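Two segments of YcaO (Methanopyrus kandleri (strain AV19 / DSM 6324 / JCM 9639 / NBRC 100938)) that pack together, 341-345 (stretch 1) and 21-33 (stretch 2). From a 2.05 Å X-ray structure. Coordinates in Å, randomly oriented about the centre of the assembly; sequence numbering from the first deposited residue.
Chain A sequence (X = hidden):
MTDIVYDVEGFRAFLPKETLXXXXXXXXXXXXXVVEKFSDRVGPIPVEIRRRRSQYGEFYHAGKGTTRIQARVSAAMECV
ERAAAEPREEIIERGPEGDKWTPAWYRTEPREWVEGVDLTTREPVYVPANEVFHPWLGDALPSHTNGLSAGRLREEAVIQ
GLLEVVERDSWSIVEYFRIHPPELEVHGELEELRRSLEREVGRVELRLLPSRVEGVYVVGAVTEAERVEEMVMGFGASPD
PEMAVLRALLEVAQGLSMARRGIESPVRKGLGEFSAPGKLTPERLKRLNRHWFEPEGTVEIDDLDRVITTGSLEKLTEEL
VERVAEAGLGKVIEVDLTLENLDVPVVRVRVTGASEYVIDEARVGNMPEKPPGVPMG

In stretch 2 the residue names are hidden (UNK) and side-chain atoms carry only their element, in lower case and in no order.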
# COMPACT_ATOMS: atom_id res chain seq x y z
N ASN A 341 -8.86 14.80 -17.67
CA ASN A 341 -7.81 15.05 -18.66
C ASN A 341 -6.87 13.84 -18.83
O ASN A 341 -6.72 13.34 -19.96
CB ASN A 341 -7.04 16.35 -18.36
CG ASN A 341 -6.45 16.38 -16.96
OD1 ASN A 341 -7.17 16.35 -15.96
ND2 ASN A 341 -5.12 16.45 -16.88
N LEU A 342 -6.25 13.38 -17.74
CA LEU A 342 -5.48 12.14 -17.75
C LEU A 342 -6.45 10.98 -17.67
O LEU A 342 -7.06 10.76 -16.63
CB LEU A 342 -4.53 12.05 -16.54
CG LEU A 342 -3.57 13.14 -16.09
CD1 LEU A 342 -2.89 12.67 -14.82
CD2 LEU A 342 -2.54 13.45 -17.15
N ASP A 343 -6.60 10.24 -18.76
CA ASP A 343 -7.48 9.08 -18.74
C ASP A 343 -6.78 7.88 -18.06
O ASP A 343 -6.49 6.87 -18.70
CB ASP A 343 -7.98 8.75 -20.16
CG ASP A 343 -9.17 7.81 -20.16
OD1 ASP A 343 -10.16 8.08 -19.44
OD2 ASP A 343 -9.12 6.80 -20.89
N VAL A 344 -6.50 8.03 -16.77
CA VAL A 344 -5.81 7.01 -15.97
C VAL A 344 -6.71 6.64 -14.80
O VAL A 344 -7.00 7.50 -13.96
CB VAL A 344 -4.44 7.48 -15.43
CG1 VAL A 344 -3.77 6.36 -14.64
CG2 VAL A 344 -3.52 7.96 -16.55
N PRO A 345 -7.16 5.38 -14.73
CA PRO A 345 -7.95 4.91 -13.59
C PRO A 345 -7.21 5.06 -12.27
O PRO A 345 -6.11 4.53 -12.11
CB PRO A 345 -8.20 3.43 -13.91
CG PRO A 345 -8.11 3.35 -15.40
CD PRO A 345 -7.07 4.36 -15.80
N UNK A 21 5.52 2.53 -22.30
CA UNK A 21 5.39 3.14 -23.63
C UNK A 21 4.17 4.06 -23.64
O UNK A 21 4.24 5.18 -24.15
n UNK A 21 6.82 -1.15 -26.68
c UNK A 21 5.24 2.52 -26.14
n UNK A 21 4.75 -2.10 -26.45
c UNK A 21 5.30 2.04 -24.70
n UNK A 21 4.91 0.15 -26.89
c UNK A 21 5.60 1.42 -27.14
c UNK A 21 5.50 -1.03 -26.67
N UNK A 22 3.08 3.58 -23.04
CA UNK A 22 1.81 4.30 -22.89
C UNK A 22 1.94 5.54 -21.98
O UNK A 22 1.43 6.61 -22.33
c UNK A 22 -1.08 4.20 -20.74
c UNK A 22 -0.60 3.81 -22.04
c UNK A 22 -2.61 5.09 -18.57
c UNK A 22 -0.48 4.28 -19.47
c UNK A 22 -1.26 4.73 -18.39
c UNK A 22 0.77 3.30 -22.37
c UNK A 22 -1.67 3.93 -22.89
c UNK A 22 -2.44 4.56 -20.89
n UNK A 22 -2.77 4.40 -22.20
c UNK A 22 -3.22 5.01 -19.81
N UNK A 23 2.62 5.40 -20.83
CA UNK A 23 2.92 6.54 -19.92
C UNK A 23 3.68 7.64 -20.67
O UNK A 23 3.35 8.83 -20.55
c UNK A 23 3.69 6.08 -18.65
c UNK A 23 4.36 7.26 -17.93
c UNK A 23 2.76 5.31 -17.68
c UNK A 23 3.48 4.44 -16.66
N UNK A 24 4.68 7.24 -21.44
CA UNK A 24 5.53 8.16 -22.19
C UNK A 24 4.79 8.88 -23.32
O UNK A 24 4.94 10.09 -23.49
c UNK A 24 8.85 6.27 -22.00
c UNK A 24 10.83 5.28 -20.90
n UNK A 24 10.91 4.31 -21.81
c UNK A 24 6.76 7.44 -22.72
n UNK A 24 9.88 6.20 -20.96
c UNK A 24 7.86 7.37 -21.68
n UNK A 24 11.71 5.32 -19.90
N UNK A 25 3.98 8.13 -24.07
CA UNK A 25 3.18 8.68 -25.16
C UNK A 25 2.19 9.73 -24.65
O UNK A 25 2.05 10.80 -25.26
c UNK A 25 1.75 8.62 -28.16
c UNK A 25 2.43 7.56 -25.89
c UNK A 25 1.50 8.06 -26.95
n UNK A 25 0.13 8.05 -26.81
c UNK A 25 -0.43 8.56 -27.89
n UNK A 25 0.53 8.91 -28.73
N UNK A 26 1.55 9.43 -23.52
CA UNK A 26 0.55 10.29 -22.90
C UNK A 26 1.14 11.44 -22.08
O UNK A 26 0.40 12.28 -21.56
c UNK A 26 -2.23 7.92 -21.69
c UNK A 26 -4.69 8.01 -21.92
c UNK A 26 -0.36 9.46 -22.01
c UNK A 26 -1.46 8.71 -22.72
n UNK A 26 -4.76 9.11 -21.18
n UNK A 26 -3.52 7.43 -22.17
n UNK A 26 -5.80 7.46 -22.41
N UNK A 27 2.47 11.44 -21.94
CA UNK A 27 3.23 12.50 -21.25
C UNK A 27 2.74 12.71 -19.81
O UNK A 27 2.69 13.85 -19.31
o UNK A 27 3.86 16.05 -23.60
o UNK A 27 4.18 14.93 -25.45
c UNK A 27 3.79 13.66 -23.47
c UNK A 27 3.95 14.97 -24.22
c UNK A 27 3.20 13.80 -22.07
N UNK A 28 2.40 11.60 -19.15
CA UNK A 28 1.78 11.63 -17.82
C UNK A 28 2.65 12.30 -16.76
O UNK A 28 2.13 13.08 -15.95
c UNK A 28 -1.00 10.18 -18.33
c UNK A 28 0.14 8.07 -17.61
c UNK A 28 0.34 9.45 -18.20
c UNK A 28 1.37 10.22 -17.36
N UNK A 29 3.96 12.04 -16.80
CA UNK A 29 4.88 12.57 -15.79
C UNK A 29 4.97 14.09 -15.83
O UNK A 29 4.82 14.75 -14.79
c UNK A 29 7.49 9.80 -15.01
o UNK A 29 7.80 9.79 -13.80
c UNK A 29 6.17 10.41 -15.43
c UNK A 29 6.25 11.88 -15.86
o UNK A 29 8.21 9.29 -15.88
N UNK A 30 5.17 14.63 -17.04
CA UNK A 30 5.13 16.08 -17.26
C UNK A 30 3.79 16.68 -16.81
O UNK A 30 3.78 17.68 -16.09
n UNK A 30 2.28 17.67 -22.08
n UNK A 30 4.44 17.76 -21.30
c UNK A 30 3.20 18.25 -21.31
c UNK A 30 5.56 18.29 -20.50
c UNK A 30 5.52 17.94 -19.01
n UNK A 30 2.85 19.29 -20.56
c UNK A 30 5.41 16.43 -18.74
N UNK A 31 2.69 16.05 -17.21
CA UNK A 31 1.34 16.57 -16.95
C UNK A 31 1.00 16.62 -15.47
O UNK A 31 0.16 17.42 -15.05
c UNK A 31 -0.88 15.48 -21.38
n UNK A 31 -1.29 14.30 -22.20
c UNK A 31 0.17 16.11 -19.17
c UNK A 31 0.29 15.75 -17.70
c UNK A 31 -0.75 15.14 -19.90
N UNK A 32 1.69 15.78 -14.71
CA UNK A 32 1.47 15.57 -13.29
C UNK A 32 2.51 16.31 -12.43
O UNK A 32 2.50 16.24 -11.19
c UNK A 32 1.37 14.04 -13.06
c UNK A 32 2.40 13.47 -12.11
c UNK A 32 -0.07 13.63 -12.78
N UNK A 33 3.41 17.03 -13.10
CA UNK A 33 4.33 17.95 -12.42
C UNK A 33 5.70 17.41 -12.03
O UNK A 33 6.37 18.02 -11.20

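Position 21 has three carbons, a nitrogen, then a carbon carrying two more nitrogens. This guanidinium lies far from stretch 1. It is Arg 21.

Position 22 has one carbon followed by fused five- and six-membered rings holding eight carbons and one nitrogen. Its six-membered ring reaches Val 344 and the backbone of Asp 343. An indole is Trp 22. Its CH2 lies 3.6 Å from Val 344 CG2, and Asp 343 O sits at the ring edge.

Position 23 has four carbons, forked at the first, with one arm two carbons long. It does not touch stretch 1. It is Ile 23.

Position 24 has three carbons, a nitrogen, then a carbon with two nitrogens, out of reach of stretch 1. It is Arg 24.

Position 25 has one carbon and a five-membered ring of three carbons and two nitrogens, also out of reach. The imidazole is His 25.

Position 26 has three carbons, a nitrogen, and a carbon carrying two nitrogens. This guanidinium comes close to Asp 343. It is Arg 26. NH2 of Arg 26 makes a long salt bridge with Asp 343 OD2, at 3.7 Å. NH1 of Arg 26 is 3.2 Å from Asp 343 N, but both are donors, so no hydrogen bond forms.

Position 27 has three carbons, the third carrying two oxygens, and its end leads away from stretch 1. It is Glu 27.

Position 28 has four carbons, forked at the second. It touches Leu 342 and Val 344. It is Leu 28, whose CD2 is 3.8 Å from both Leu 342 CD2 and Val 344 CG2.

Position 29 has three carbons and two terminal oxygens, without contact. It is Glu 29.

Position 30 has three carbons, a nitrogen, then a carbon carrying two more nitrogens, and does not reach stretch 1. It is Arg 30; its NH2 forms a salt bridge with Glu 27 OE1 at 2.7 Å.

Position 31 has four carbons in a row ending in nitrogen. Its first carbon touches Leu 342. It is Lys 31, whose NZ donates to Arg 26 O at 2.7 Å.

Position 32 has one carbon bearing two more. It meets Leu 342. It is Val 32, with CG2 3.6 Å from Leu 342 CD1.

Position 33 has no side chain. It is Gly 33; its backbone angles would jam a CB against the preceding carbonyl.

The contact is mainly apolar. Leu 342 packs against Leu 28, Lys 31 and Val 32, while Val 344 meets Trp 22 and Leu 28. No hydrogen bond crosses; the Arg 26 salt bridge adds charge pairing.

Stretch 2 21-33: RWIRHRELERKVG
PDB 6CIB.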